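PDB 3KK7: putative cell invasion protein with MAC/Perforin domain from Bacteroides thetaiotaomicron VPI-5482, which is of uncertain function but carries a membrane-attack complex/perforin domain, the fold of pore-forming proteins, and may act on membranes in cell invasion. Local coordinates for residues 68-72 with 334-338; 152-158 with 226-230; 406-410 with 457-461. Residues are numbered along the deposited sequence.

Contact 1. Residues 68-72 with 334-338; sequences IIGDF and TMIDL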
# COMPACT_ATOMS: atom_id res chain seq x y z
N ILE A 68 5.84 -6.84 14.21
CA ILE A 68 5.02 -7.84 14.85
C ILE A 68 3.68 -7.78 14.13
O ILE A 68 2.99 -6.76 14.13
CB ILE A 68 4.84 -7.60 16.33
CG1 ILE A 68 6.20 -7.47 17.02
CG2 ILE A 68 4.08 -8.77 16.93
CD1 ILE A 68 7.06 -8.72 17.02
N ILE A 69 3.34 -8.89 13.50
CA ILE A 69 2.14 -9.02 12.68
C ILE A 69 0.88 -8.84 13.53
O ILE A 69 0.67 -9.58 14.49
CB ILE A 69 2.07 -10.40 12.01
CG1 ILE A 69 3.30 -10.64 11.13
CG2 ILE A 69 0.78 -10.53 11.19
CD1 ILE A 69 3.58 -12.12 10.90
N GLY A 70 0.07 -7.86 13.16
CA GLY A 70 -1.19 -7.62 13.86
C GLY A 70 -1.11 -6.74 15.10
O GLY A 70 -2.12 -6.51 15.75
N ASP A 71 0.10 -6.26 15.40
CA ASP A 71 0.37 -5.36 16.51
C ASP A 71 -0.39 -4.04 16.30
O ASP A 71 -0.21 -3.38 15.29
CB ASP A 71 1.90 -5.14 16.56
CG ASP A 71 2.37 -4.17 17.65
OD1 ASP A 71 1.56 -3.48 18.31
OD2 ASP A 71 3.61 -4.11 17.83
N PHE A 72 -1.20 -3.66 17.29
CA PHE A 72 -2.00 -2.44 17.24
C PHE A 72 -1.17 -1.19 16.98
O PHE A 72 -1.67 -0.26 16.36
CB PHE A 72 -2.83 -2.26 18.52
CG PHE A 72 -2.05 -1.82 19.70
CD1 PHE A 72 -1.86 -0.46 19.96
CD2 PHE A 72 -1.49 -2.74 20.57
CE1 PHE A 72 -1.14 -0.03 21.07
CE2 PHE A 72 -0.75 -2.32 21.69
CZ PHE A 72 -0.57 -0.96 21.93
N THR A 334 -6.98 -5.05 22.99
CA THR A 334 -6.61 -4.23 21.84
C THR A 334 -6.46 -5.16 20.65
O THR A 334 -6.73 -6.35 20.77
CB THR A 334 -5.34 -3.41 22.12
OG1 THR A 334 -5.17 -2.45 21.07
CG2 THR A 334 -4.10 -4.31 22.20
N MSE A 335 -6.06 -4.62 19.50
CA MSE A 335 -5.78 -5.47 18.34
C MSE A 335 -4.49 -6.27 18.59
O MSE A 335 -3.47 -5.68 18.88
CB MSE A 335 -5.62 -4.61 17.09
CG MSE A 335 -5.22 -5.41 15.84
SE MSE A 335 -5.24 -4.24 14.30
CE MSE A 335 -3.35 -4.15 13.86
N ILE A 336 -4.56 -7.60 18.45
CA ILE A 336 -3.42 -8.45 18.76
C ILE A 336 -2.88 -9.37 17.64
O ILE A 336 -1.79 -9.92 17.78
CB ILE A 336 -3.72 -9.31 19.98
CG1 ILE A 336 -4.91 -10.22 19.73
CG2 ILE A 336 -3.96 -8.42 21.17
CD1 ILE A 336 -5.05 -11.35 20.75
N ASP A 337 -3.62 -9.54 16.55
CA ASP A 337 -3.17 -10.40 15.43
C ASP A 337 -4.12 -10.19 14.28
O ASP A 337 -5.16 -9.56 14.44
CB ASP A 337 -3.15 -11.89 15.82
CG ASP A 337 -1.98 -12.68 15.18
OD1 ASP A 337 -1.60 -12.33 14.04
OD2 ASP A 337 -1.47 -13.66 15.82
N LEU A 338 -3.77 -10.74 13.12
CA LEU A 338 -4.54 -10.54 11.90
C LEU A 338 -5.20 -11.85 11.45
O LEU A 338 -4.66 -12.93 11.64
CB LEU A 338 -3.64 -10.01 10.79
CG LEU A 338 -2.99 -8.64 11.02
CD1 LEU A 338 -1.90 -8.37 9.99
CD2 LEU A 338 -4.02 -7.51 10.99
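A type II beta turn, residues 68-71, shows how a loop can lie against the core sheet of a MACPF domain; from Ile69 to Phe72 the chain runs roughly antiparallel to strand 334-338. Ile68 O accepts from Asp71 N at 3.2 Å, closing the turn. Ile69 places CG2 3.6 Å from Leu338 CD1, while its carbonyl oxygen and that of Ile336 both accept from Arg221. Gly70 makes the closest CA approach, its CA 3.8 Å from Asp337 CA. A beta carbon would clash with Asp337 CA and Leu338 N, and at Gly70's phi/psi of 85/2° would also jam against the preceding carbonyl oxygen. Gly70 O lies 3.3 Å from CE of selenomethionine Met335. Asp71 directs its CA-to-CB bond away, and its carboxylate forms a salt bridge with Lys296. Phe72 packs CD2 against Thr334 CG2 (3.5 Å) and CB against Met335 CB (3.9 Å). A single weak hydrogen bond joins the segments: Phe72 N to Met335 O, 3.4 Å, N-H...O angle 125°.

Contact 2. Residues 152-158 with 226-230; sequences DDSEKVV and FYGVD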
# COMPACT_ATOMS: atom_id res chain seq x y z
N ASP A 152 28.86 -11.33 15.71
CA ASP A 152 28.48 -12.72 15.40
C ASP A 152 28.57 -13.10 13.92
O ASP A 152 28.23 -12.30 13.03
CB ASP A 152 27.07 -13.02 15.93
CG ASP A 152 27.01 -13.08 17.46
OD1 ASP A 152 27.96 -13.63 18.07
OD2 ASP A 152 26.01 -12.60 18.03
N ASP A 153 29.06 -14.32 13.69
CA ASP A 153 29.16 -14.93 12.37
C ASP A 153 27.76 -15.36 11.98
O ASP A 153 27.23 -16.34 12.50
CB ASP A 153 30.11 -16.14 12.46
CG ASP A 153 30.29 -16.90 11.13
OD1 ASP A 153 29.58 -16.62 10.13
OD2 ASP A 153 31.15 -17.83 11.12
N SER A 154 27.16 -14.64 11.04
CA SER A 154 25.80 -14.96 10.62
C SER A 154 25.53 -16.47 10.39
O SER A 154 24.40 -16.92 10.52
CB SER A 154 25.42 -14.14 9.37
OG SER A 154 26.00 -14.70 8.20
N GLU A 155 26.56 -17.24 10.04
CA GLU A 155 26.41 -18.69 9.84
C GLU A 155 25.87 -19.39 11.05
O GLU A 155 25.17 -20.38 10.92
CB GLU A 155 27.75 -19.33 9.54
CG GLU A 155 28.30 -18.99 8.19
CD GLU A 155 28.30 -20.17 7.27
OE1 GLU A 155 27.20 -20.47 6.72
OE2 GLU A 155 29.40 -20.79 7.11
N LYS A 156 26.24 -18.91 12.22
CA LYS A 156 25.79 -19.49 13.47
C LYS A 156 24.49 -18.90 14.01
O LYS A 156 23.92 -19.43 14.96
CB LYS A 156 26.89 -19.34 14.54
CG LYS A 156 28.25 -19.90 14.14
CD LYS A 156 29.21 -20.04 15.31
CE LYS A 156 30.55 -20.65 14.85
NZ LYS A 156 31.38 -19.63 14.13
N VAL A 157 24.03 -17.82 13.42
CA VAL A 157 22.88 -17.10 13.90
C VAL A 157 21.56 -17.78 13.53
O VAL A 157 21.39 -18.24 12.40
CB VAL A 157 22.89 -15.64 13.35
CG1 VAL A 157 21.55 -14.96 13.51
CG2 VAL A 157 24.00 -14.85 14.03
N VAL A 158 20.66 -17.88 14.50
CA VAL A 158 19.27 -18.25 14.23
C VAL A 158 18.34 -17.37 15.06
O VAL A 158 18.69 -16.96 16.17
CB VAL A 158 19.00 -19.76 14.43
CG1 VAL A 158 19.26 -20.19 15.84
CG2 VAL A 158 17.59 -20.11 14.02
N PHE A 226 13.72 -13.81 19.80
CA PHE A 226 14.91 -14.48 20.28
C PHE A 226 16.06 -14.32 19.28
O PHE A 226 15.86 -14.34 18.03
CB PHE A 226 14.67 -15.98 20.49
CG PHE A 226 13.60 -16.31 21.50
CD1 PHE A 226 12.26 -16.12 21.21
CD2 PHE A 226 13.92 -16.84 22.72
CE1 PHE A 226 11.30 -16.44 22.13
CE2 PHE A 226 12.95 -17.13 23.63
CZ PHE A 226 11.64 -16.94 23.32
N TYR A 227 17.25 -14.19 19.84
CA TYR A 227 18.46 -14.13 19.05
C TYR A 227 19.48 -15.10 19.64
O TYR A 227 19.98 -14.88 20.73
CB TYR A 227 18.99 -12.70 19.01
CG TYR A 227 20.23 -12.54 18.16
CD1 TYR A 227 21.49 -12.72 18.70
CD2 TYR A 227 20.14 -12.17 16.80
CE1 TYR A 227 22.64 -12.57 17.91
CE2 TYR A 227 21.30 -12.01 16.01
CZ TYR A 227 22.54 -12.21 16.58
OH TYR A 227 23.67 -12.06 15.84
N GLY A 228 19.74 -16.19 18.91
CA GLY A 228 20.67 -17.25 19.33
C GLY A 228 21.91 -17.43 18.45
O GLY A 228 21.87 -17.29 17.21
N VAL A 229 23.04 -17.74 19.10
CA VAL A 229 24.24 -18.19 18.40
C VAL A 229 24.37 -19.69 18.64
O VAL A 229 24.68 -20.14 19.75
CB VAL A 229 25.49 -17.42 18.86
CG1 VAL A 229 26.75 -18.02 18.24
CG2 VAL A 229 25.34 -15.95 18.50
N ASP A 230 24.10 -20.47 17.59
CA ASP A 230 24.14 -21.91 17.69
C ASP A 230 25.61 -22.31 17.70
O ASP A 230 26.40 -21.96 16.82
CB ASP A 230 23.38 -22.55 16.53
CG ASP A 230 23.02 -24.00 16.78
OD1 ASP A 230 23.93 -24.86 16.86
OD2 ASP A 230 21.81 -24.28 16.87
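Tyr227 lays its ring beside Val157, with CE2 3.9 Å from Val157 CG1, and its OH donates a hydrogen bond to Asp152 OD2 at 3.3 Å. Asp152 OD2 lies at the ring edge, near its plane, and is also 3.4 Å from Val229 CG2. Beneath these side chains two neighbouring strands of the MACPF sheet, 157-173 and 220-230, pair antiparallel. Val158 and Gly228 are the hydrogen-bonded pair, with Val158 N to Gly228 O and Gly228 N to Val158 O both 3.0 Å; Val157 and Val229 form the non-hydrogen-bonded pair. Asp230 N to Lys156 O, 2.8 Å, extends the pairing to Lys156, the residue just before strand 157-173. There the chain turns: Asp153 OD1 accepts from Glu155 N in an Asx turn. On the Val158 face, helix 236-249 covers the sheet through Lys239 and Met243. Three backbone bonds thus set the register, while the single Tyr227-Asp152 side-chain bond adds a link from the loop before the strand to strand 220-230.

Contact 3. Residues 406-410 with 457-461; sequences DKLIF and KTINP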
# COMPACT_ATOMS: atom_id res chain seq x y z
N ASP A 406 2.25 9.71 -14.33
CA ASP A 406 1.57 8.70 -15.13
C ASP A 406 1.50 9.26 -16.54
O ASP A 406 1.45 10.46 -16.70
CB ASP A 406 0.16 8.46 -14.59
CG ASP A 406 0.13 8.26 -13.09
OD1 ASP A 406 0.85 7.35 -12.58
OD2 ASP A 406 -0.61 9.02 -12.42
N LYS A 407 1.50 8.38 -17.54
CA LYS A 407 1.39 8.80 -18.93
C LYS A 407 0.02 8.40 -19.47
O LYS A 407 -0.27 7.23 -19.65
CB LYS A 407 2.52 8.19 -19.78
CG LYS A 407 3.89 8.31 -19.13
CD LYS A 407 5.04 8.48 -20.11
CE LYS A 407 6.35 8.79 -19.37
NZ LYS A 407 7.06 10.00 -19.90
N LEU A 408 -0.82 9.41 -19.73
CA LEU A 408 -2.15 9.19 -20.28
C LEU A 408 -2.10 9.46 -21.78
O LEU A 408 -2.23 10.60 -22.25
CB LEU A 408 -3.19 10.07 -19.55
CG LEU A 408 -3.12 10.07 -18.01
CD1 LEU A 408 -4.20 10.96 -17.38
CD2 LEU A 408 -3.22 8.65 -17.49
N ILE A 409 -1.88 8.38 -22.53
CA ILE A 409 -1.83 8.41 -23.99
C ILE A 409 -3.23 8.64 -24.53
O ILE A 409 -4.12 7.87 -24.23
CB ILE A 409 -1.35 7.03 -24.56
CG1 ILE A 409 -0.05 6.56 -23.91
CG2 ILE A 409 -1.13 7.11 -26.05
CD1 ILE A 409 0.26 5.10 -24.21
N PHE A 410 -3.42 9.72 -25.30
CA PHE A 410 -4.70 10.01 -25.99
C PHE A 410 -4.65 9.34 -27.37
O PHE A 410 -4.27 9.95 -28.37
CB PHE A 410 -4.89 11.50 -26.19
CG PHE A 410 -5.01 12.31 -24.92
CD1 PHE A 410 -4.88 11.75 -23.67
CD2 PHE A 410 -5.23 13.67 -25.00
CE1 PHE A 410 -5.00 12.55 -22.53
CE2 PHE A 410 -5.35 14.45 -23.87
CZ PHE A 410 -5.24 13.89 -22.63
N LYS A 457 10.98 9.70 -29.48
CA LYS A 457 10.46 9.06 -28.26
C LYS A 457 9.30 8.14 -28.64
O LYS A 457 8.33 8.57 -29.26
CB LYS A 457 9.99 10.10 -27.24
CG LYS A 457 10.29 9.67 -25.79
CD LYS A 457 9.42 10.42 -24.74
CE LYS A 457 9.97 10.24 -23.28
NZ LYS A 457 9.06 10.73 -22.17
N THR A 458 9.40 6.87 -28.26
CA THR A 458 8.29 5.94 -28.46
C THR A 458 7.61 5.61 -27.13
O THR A 458 8.22 5.68 -26.07
CB THR A 458 8.76 4.64 -29.15
OG1 THR A 458 9.77 4.02 -28.35
CG2 THR A 458 9.31 4.91 -30.54
N ILE A 459 6.34 5.28 -27.19
CA ILE A 459 5.64 4.74 -26.02
C ILE A 459 4.82 3.58 -26.53
O ILE A 459 4.08 3.71 -27.51
CB ILE A 459 4.81 5.81 -25.29
CG1 ILE A 459 4.32 5.27 -23.94
CG2 ILE A 459 3.66 6.31 -26.15
CD1 ILE A 459 3.74 6.34 -23.01
N ASN A 460 4.99 2.42 -25.90
CA ASN A 460 4.33 1.18 -26.35
C ASN A 460 3.35 0.56 -25.31
O ASN A 460 3.74 -0.29 -24.50
CB ASN A 460 5.41 0.18 -26.77
CG ASN A 460 4.82 -1.06 -27.39
OD1 ASN A 460 3.76 -1.02 -28.03
ND2 ASN A 460 5.52 -2.19 -27.21
N PRO A 461 2.07 0.97 -25.35
CA PRO A 461 1.04 0.46 -24.44
C PRO A 461 0.43 -0.88 -24.89
O PRO A 461 -0.10 -1.60 -24.04
CB PRO A 461 -0.03 1.55 -24.47
CG PRO A 461 0.06 2.10 -25.85
CD PRO A 461 1.52 2.01 -26.25
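Strands of one sheet can meet through their side chains alone, and the D2 domain of this MACPF protein supplies an example. Pairing leads from strand 457-459 through 376-386 and 392-401 to 407-411, yet the segments 407-410 and 457-459 cross almost at right angles (89°), consistent with a strongly curved sheet. Their axes are 10.9 Å apart at closest approach, too far for backbone pairing. Charge governs one end of the contact. Lys407 NZ and Lys457 NZ lie 3.1 Å apart, two like-charged donors that cannot bond to each other; both form salt bridges with Glu378 of strand 376-386, one to each carboxylate oxygen, which offsets their repulsion. Lys407 NZ has a further acceptor in Asn401. Apolar contact fills part of the remaining gap. The aliphatic part of Lys407 joins in, its CD 3.8 Å from Ile459 CD1. Ser468 touches Ile409, Ile459 and Pro461, so strand 468-472 also borders the cluster. Ile409 directs its CA-to-CB bond toward the other segment, and its CD1 meets Ile459 CD1 at 3.9 Å and, in the tightest apolar approach, Pro461 CG at 3.4 Å.

In the fold
Contacts 1 and 2 both reach the same antiparallel sheet of the MACPF domain, with centres about 27 Å apart and nearest atoms about 9 Å apart; in contact 1 only 334-338 is a strand of it. In sequence, both segments of contact 2 fall between those of contact 1, so the long connection from 72 to 334 includes the 152-158 and 226-230 pairing. Contact 2 lies at one end of the pairing of strands 157-173 and 220-230. Contact 3 comes later in the chain, in the D2 domain, its centre about 42 Å from that of contact 1 and about 50 Å from that of contact 2. Contacts 1 and 3 lie on opposite sides of the chain's centre.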